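PDB 4R8F: vacuolar aminopeptidase 1 from Saccharomyces cerevisiae S288c, which removes N-terminal amino acids, preferably neutral or hydrophobic ones, from peptides and proteins in the yeast vacuole, and travels there as the main cargo of the Cvt pathway. Local coordinates for residues H88-T93 / L291-E296; I61-N66 / T301-K306. All coordinates share one frame; numbering follows the deposited sequence.

Contact 1: H88-T93 / L291-E296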
loop_
_atom_site.group_PDB
_atom_site.type_symbol
_atom_site.label_atom_id
_atom_site.label_comp_id
_atom_site.label_asym_id
_atom_site.label_seq_id
_atom_site.Cartn_x
_atom_site.Cartn_y
_atom_site.Cartn_z
ATOM N N HIS A 88 32.951 29.631 -13.714
ATOM C CA HIS A 88 32.485 30.071 -12.401
ATOM C C HIS A 88 33.474 29.719 -11.296
ATOM O O HIS A 88 34.209 28.736 -11.390
ATOM C CB HIS A 88 31.055 29.586 -12.102
ATOM C CG HIS A 88 30.908 28.099 -11.980
ATOM N ND1 HIS A 88 30.924 27.450 -10.762
ATOM C CD2 HIS A 88 30.688 27.141 -12.911
ATOM C CE1 HIS A 88 30.742 26.155 -10.950
ATOM N NE2 HIS A 88 30.596 25.941 -12.245
ATOM N N VAL A 89 33.504 30.570 -10.272
ATOM C CA VAL A 89 34.433 30.419 -9.153
ATOM C C VAL A 89 33.752 30.108 -7.815
ATOM O O VAL A 89 34.441 29.786 -6.844
ATOM C CB VAL A 89 35.352 31.657 -8.986
ATOM C CG1 VAL A 89 36.418 31.670 -10.073
ATOM C CG2 VAL A 89 34.555 32.959 -8.965
ATOM N N ASP A 90 32.422 30.203 -7.750
ATOM C CA ASP A 90 31.704 29.754 -6.555
ATOM C C ASP A 90 31.720 28.235 -6.507
ATOM O O ASP A 90 31.763 27.563 -7.539
ATOM C CB ASP A 90 30.263 30.284 -6.500
ATOM C CG ASP A 90 29.369 29.696 -7.578
ATOM O OD1 ASP A 90 29.827 29.585 -8.739
ATOM O OD2 ASP A 90 28.201 29.363 -7.265
ATOM N N ALA A 91 31.710 27.707 -5.293
ATOM C CA ALA A 91 31.717 26.271 -5.061
ATOM C C ALA A 91 30.708 25.955 -3.980
ATOM O O ALA A 91 30.284 26.842 -3.242
ATOM C CB ALA A 91 33.105 25.816 -4.640
ATOM N N LEU A 92 30.315 24.691 -3.892
ATOM C CA LEU A 92 29.411 24.261 -2.837
ATOM C C LEU A 92 30.095 24.426 -1.493
ATOM O O LEU A 92 31.214 23.954 -1.312
ATOM C CB LEU A 92 29.021 22.797 -3.007
ATOM C CG LEU A 92 28.299 22.378 -4.285
ATOM C CD1 LEU A 92 27.728 20.985 -4.083
ATOM C CD2 LEU A 92 27.196 23.350 -4.670
ATOM N N THR A 93 29.430 25.111 -0.569
ATOM C CA THR A 93 29.923 25.227 0.797
ATOM C C THR A 93 28.794 25.340 1.804
ATOM O O THR A 93 27.613 25.342 1.461
ATOM C CB THR A 93 30.877 26.436 0.984
ATOM O OG1 THR A 93 30.364 27.580 0.286
ATOM C CG2 THR A 93 32.284 26.104 0.480
ATOM N N LEU A 291 35.081 35.358 -14.888
ATOM C CA LEU A 291 34.804 34.397 -13.827
ATOM C C LEU A 291 33.592 34.843 -13.030
ATOM O O LEU A 291 33.610 35.918 -12.443
ATOM C CB LEU A 291 36.012 34.291 -12.897
ATOM C CG LEU A 291 37.313 33.838 -13.555
ATOM C CD1 LEU A 291 38.449 33.890 -12.549
ATOM C CD2 LEU A 291 37.171 32.439 -14.131
ATOM N N TYR A 292 32.553 34.014 -13.005
ATOM C CA TYR A 292 31.285 34.364 -12.363
ATOM C C TYR A 292 31.073 33.724 -10.994
ATOM O O TYR A 292 31.617 32.672 -10.684
ATOM C CB TYR A 292 30.124 33.957 -13.258
ATOM C CG TYR A 292 30.104 34.673 -14.571
ATOM C CD1 TYR A 292 29.586 35.955 -14.670
ATOM C CD2 TYR A 292 30.606 34.074 -15.719
ATOM C CE1 TYR A 292 29.568 36.625 -15.878
ATOM C CE2 TYR A 292 30.590 34.735 -16.933
ATOM C CZ TYR A 292 30.069 36.010 -17.002
ATOM O OH TYR A 292 30.044 36.671 -18.199
ATOM N N ASP A 293 30.252 34.395 -10.194
ATOM C CA ASP A 293 29.743 33.885 -8.926
ATOM C C ASP A 293 28.367 33.247 -9.189
ATOM O O ASP A 293 27.818 33.373 -10.282
ATOM C CB ASP A 293 29.604 35.065 -7.955
ATOM C CG ASP A 293 29.478 34.646 -6.501
ATOM O OD1 ASP A 293 29.376 33.440 -6.204
ATOM O OD2 ASP A 293 29.472 35.554 -5.638
ATOM N N ASN A 294 27.840 32.545 -8.187
ATOM C CA ASN A 294 26.448 32.076 -8.157
ATOM C C ASN A 294 25.974 31.168 -9.293
ATOM O O ASN A 294 24.795 31.188 -9.638
ATOM C CB ASN A 294 25.487 33.269 -8.034
ATOM C CG ASN A 294 25.779 34.148 -6.833
ATOM O OD1 ASN A 294 25.545 35.352 -6.883
ATOM N ND2 ASN A 294 26.281 33.559 -5.746
ATOM N N GLU A 295 26.865 30.360 -9.859
ATOM C CA GLU A 295 26.449 29.341 -10.829
ATOM C C GLU A 295 25.696 28.197 -10.144
ATOM O O GLU A 295 24.748 27.649 -10.710
ATOM C CB GLU A 295 27.653 28.795 -11.603
ATOM C CG GLU A 295 27.283 28.005 -12.855
ATOM C CD GLU A 295 26.902 26.556 -12.577
ATOM O OE1 GLU A 295 26.028 26.021 -13.303
ATOM O OE2 GLU A 295 27.469 25.948 -11.639
ATOM N N GLU A 296 26.111 27.855 -8.923
ATOM C CA GLU A 296 25.461 26.795 -8.145
ATOM C C GLU A 296 24.038 27.187 -7.706
ATOM O O GLU A 296 23.260 26.342 -7.259
ATOM C CB GLU A 296 26.298 26.451 -6.905
ATOM C CG GLU A 296 27.719 25.967 -7.186
ATOM C CD GLU A 296 27.776 24.635 -7.915
ATOM O OE1 GLU A 296 26.756 23.910 -7.945
ATOM O OE2 GLU A 296 28.853 24.302 -8.460
#

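Contact 2: I61-N66 / T301-K306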
loop_
_atom_site.group_PDB
_atom_site.type_symbol
_atom_site.label_atom_id
_atom_site.label_comp_id
_atom_site.label_asym_id
_atom_site.label_seq_id
_atom_site.Cartn_x
_atom_site.Cartn_y
_atom_site.Cartn_z
ATOM N N ILE A 61 36.545 43.975 -11.296
ATOM C CA ILE A 61 35.949 43.097 -10.295
ATOM C C ILE A 61 34.585 43.612 -9.841
ATOM O O ILE A 61 34.423 44.793 -9.556
ATOM C CB ILE A 61 36.849 42.973 -9.052
ATOM C CG1 ILE A 61 38.216 42.394 -9.425
ATOM C CG2 ILE A 61 36.190 42.083 -8.001
ATOM C CD1 ILE A 61 39.241 42.504 -8.315
ATOM N N ARG A 62 33.610 42.710 -9.763
ATOM C CA ARG A 62 32.305 43.029 -9.194
ATOM C C ARG A 62 32.099 42.196 -7.930
ATOM O O ARG A 62 32.220 40.969 -7.962
ATOM C CB ARG A 62 31.196 42.760 -10.215
ATOM C CG ARG A 62 29.798 43.140 -9.748
ATOM C CD ARG A 62 28.765 42.789 -10.807
ATOM N NE ARG A 62 28.849 43.684 -11.955
ATOM C CZ ARG A 62 28.184 43.539 -13.099
ATOM N NH1 ARG A 62 27.367 42.511 -13.302
ATOM N NH2 ARG A 62 28.348 44.437 -14.060
ATOM N N ASN A 63 31.836 42.876 -6.815
ATOM C CA ASN A 63 31.461 42.233 -5.550
ATOM C C ASN A 63 32.578 41.439 -4.848
ATOM O O ASN A 63 32.342 40.819 -3.814
ATOM C CB ASN A 63 30.259 41.317 -5.794
ATOM C CG ASN A 63 29.512 40.976 -4.523
ATOM O OD1 ASN A 63 28.987 41.862 -3.845
ATOM N ND2 ASN A 63 29.451 39.688 -4.193
ATOM N N GLY A 64 33.786 41.460 -5.402
ATOM C CA GLY A 64 34.888 40.635 -4.900
ATOM C C GLY A 64 34.773 39.165 -5.264
ATOM O O GLY A 64 35.585 38.354 -4.818
ATOM N N THR A 65 33.765 38.816 -6.063
ATOM C CA THR A 65 33.497 37.423 -6.428
ATOM C C THR A 65 33.278 37.216 -7.934
ATOM O O THR A 65 33.068 36.088 -8.384
ATOM C CB THR A 65 32.255 36.897 -5.674
ATOM O OG1 THR A 65 31.114 37.711 -5.979
ATOM C CG2 THR A 65 32.489 36.909 -4.168
ATOM N N ASN A 66 33.340 38.296 -8.711
ATOM C CA ASN A 66 33.065 38.252 -10.136
ATOM C C ASN A 66 34.163 39.066 -10.806
ATOM O O ASN A 66 34.242 40.278 -10.611
ATOM C CB ASN A 66 31.660 38.824 -10.401
ATOM C CG ASN A 66 31.236 38.793 -11.875
ATOM O OD1 ASN A 66 30.339 39.543 -12.269
ATOM N ND2 ASN A 66 31.850 37.935 -12.684
ATOM N N THR A 301 21.953 36.478 -10.593
ATOM C CA THR A 301 22.367 37.512 -9.650
ATOM C C THR A 301 23.214 38.499 -10.440
ATOM O O THR A 301 23.612 38.202 -11.567
ATOM C CB THR A 301 23.201 36.923 -8.499
ATOM O OG1 THR A 301 24.512 36.595 -8.969
ATOM C CG2 THR A 301 22.547 35.665 -7.943
ATOM N N ARG A 302 23.508 39.659 -9.862
ATOM C CA ARG A 302 24.335 40.651 -10.559
ATOM C C ARG A 302 25.806 40.212 -10.681
ATOM O O ARG A 302 26.527 40.728 -11.524
ATOM C CB ARG A 302 24.243 42.024 -9.882
ATOM C CG ARG A 302 25.202 42.201 -8.726
ATOM C CD ARG A 302 25.088 43.566 -8.090
ATOM N NE ARG A 302 26.176 43.758 -7.133
ATOM C CZ ARG A 302 27.178 44.631 -7.247
ATOM N NH1 ARG A 302 27.266 45.474 -8.269
ATOM N NH2 ARG A 302 28.096 44.669 -6.290
ATOM N N GLN A 303 26.241 39.276 -9.835
ATOM C CA GLN A 303 27.597 38.708 -9.911
ATOM C C GLN A 303 27.635 37.432 -10.740
ATOM O O GLN A 303 28.710 36.881 -10.985
ATOM C CB GLN A 303 28.136 38.364 -8.519
ATOM C CG GLN A 303 27.951 39.438 -7.464
ATOM C CD GLN A 303 26.672 39.275 -6.665
ATOM O OE1 GLN A 303 26.212 38.157 -6.419
ATOM N NE2 GLN A 303 26.095 40.394 -6.245
ATOM N N GLY A 304 26.465 36.939 -11.130
ATOM C CA GLY A 304 26.363 35.719 -11.917
ATOM C C GLY A 304 26.418 36.014 -13.394
ATOM O O GLY A 304 26.490 37.170 -13.800
ATOM N N ALA A 305 26.364 34.959 -14.198
ATOM C CA ALA A 305 26.426 35.064 -15.660
ATOM C C ALA A 305 25.351 35.980 -16.244
ATOM O O ALA A 305 25.583 36.653 -17.248
ATOM C CB ALA A 305 26.334 33.680 -16.289
ATOM N N LYS A 306 24.183 36.010 -15.607
ATOM C CA LYS A 306 23.069 36.832 -16.073
ATOM C C LYS A 306 23.163 38.296 -15.626
ATOM O O LYS A 306 22.355 39.119 -16.048
ATOM C CB LYS A 306 21.744 36.215 -15.625
ATOM C CG LYS A 306 21.562 34.777 -16.096
ATOM C CD LYS A 306 20.243 34.200 -15.614
ATOM C CE LYS A 306 20.231 32.681 -15.672
ATOM N NZ LYS A 306 19.871 32.166 -17.023
#

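Contact 1: H88-T93 / L291-E296
The imidazole of His88 lies with one face against the side chain of Glu295. CB of Glu295 sits 3.6 Å from the ring centroid, 23° off its normal, a CH-pi contact. The glutamate chain is bent at chi2, which lets it follow the ring, and OE2 ends above the same heterocycle near its rim, 3.2 Å from His88 NE2 but badly angled for a hydrogen bond. The carboxylate plane is tilted 37° from the ring. Glu296 comes in at about a right angle, its OE2 3.6 Å from His88 CE1, while its OE1 rests on CD2 of Leu92.

Between ring and turn stands Asp90. Its CG is held between the backbone N and the carbonyl carbon (chi1 68°), a torsion that brings the carboxylate up to the amides after Asn294. Glu296 N gives a straight bond to the syn lone pair of Asp90 OD2, 3.1 Å long, and Glu295 N a weak one to OD1; OD2 also meets the hydroxyl of Tyr116. ND1 of His88 makes weak bonds to Asp90 O and OD1. At the start of both segments, strands 83-88 and 286-292 run parallel, and Val89 N reaches Tyr292 O at 2.9 Å.

His88, Glu295 and Glu296 are zinc ligands of this M18 aminopeptidase, with Asp259, Asp341 and His435 completing the two-metal site; NE2 of His88 is hydrogen-bonded to Asp341 OD1. Asp90 is thus second-shell: it holds the backbone N of Glu296 and, more weakly, that of Glu295, and its carboxylate and backbone O probably help to orient the histidine for zinc.

Contact 2: I61-N66 / T301-K306
Arg62 meets the backbone of Arg302 at the end of the beta-hairpin of strands 56-62 and 66-72, where Thr65 and Asn66 both face Arg62 in a classic beta bulge; the loop 301-306 packs against this turn. Arg62 NH1 donates a hydrogen bond to Arg302 O at 2.7 Å; NH1 lies in the carbonyl plane of Arg302, and that O sits at the edge of the Arg62 guanidinium. A bend at chi3 of Arg62 (-72°) turns the group to that oxygen, NH1 also reaches Gly307 O, and NE forms a salt bridge to Glu43.

The two guanidinium planes are nearly parallel, 17° apart, but it is the aliphatic CG of Arg62 that lies over one face of the Arg302 group. NH1 of Arg302 is taken by Gly421 O of a neighbouring subunit. The amides of Asn63 and Gln303 are stacked, 27° from parallel, and Asn63 itself bonds to Thr378 O and Arg423 of that same neighbouring subunit, so the contact borders a subunit interface of the dodecamer.

The aliphatic carbons also touch: CB of Asn66 lies 4.0 Å from CB of Gln303, and CB of Asn63 comes to 3.4 Å from Gln303 CG.

Contacts 1 and 2 lie with their centres about 10 Å apart and reach the same nine-stranded mixed sheet, where strands 56-62, 66-72, 286-292 and 83-88 are consecutive neighbours. Along the chain the order is 61-66, 88-93, 291-296, 301-306, the inner pair making contact 1 and the outer pair contact 2. They touch directly: Asn66 ND2 meets Leu291 O at 2.7 Å, and Asn294 OD1 meets Thr301 OG1 at 2.6 Å, both probable hydrogen bonds. Both also reach Thr378 of a neighbouring subunit. The turn carrying the zinc ligands is therefore tied to the loop 301-306, and both border that subunit, which places the metal site close to a dodecamer interface.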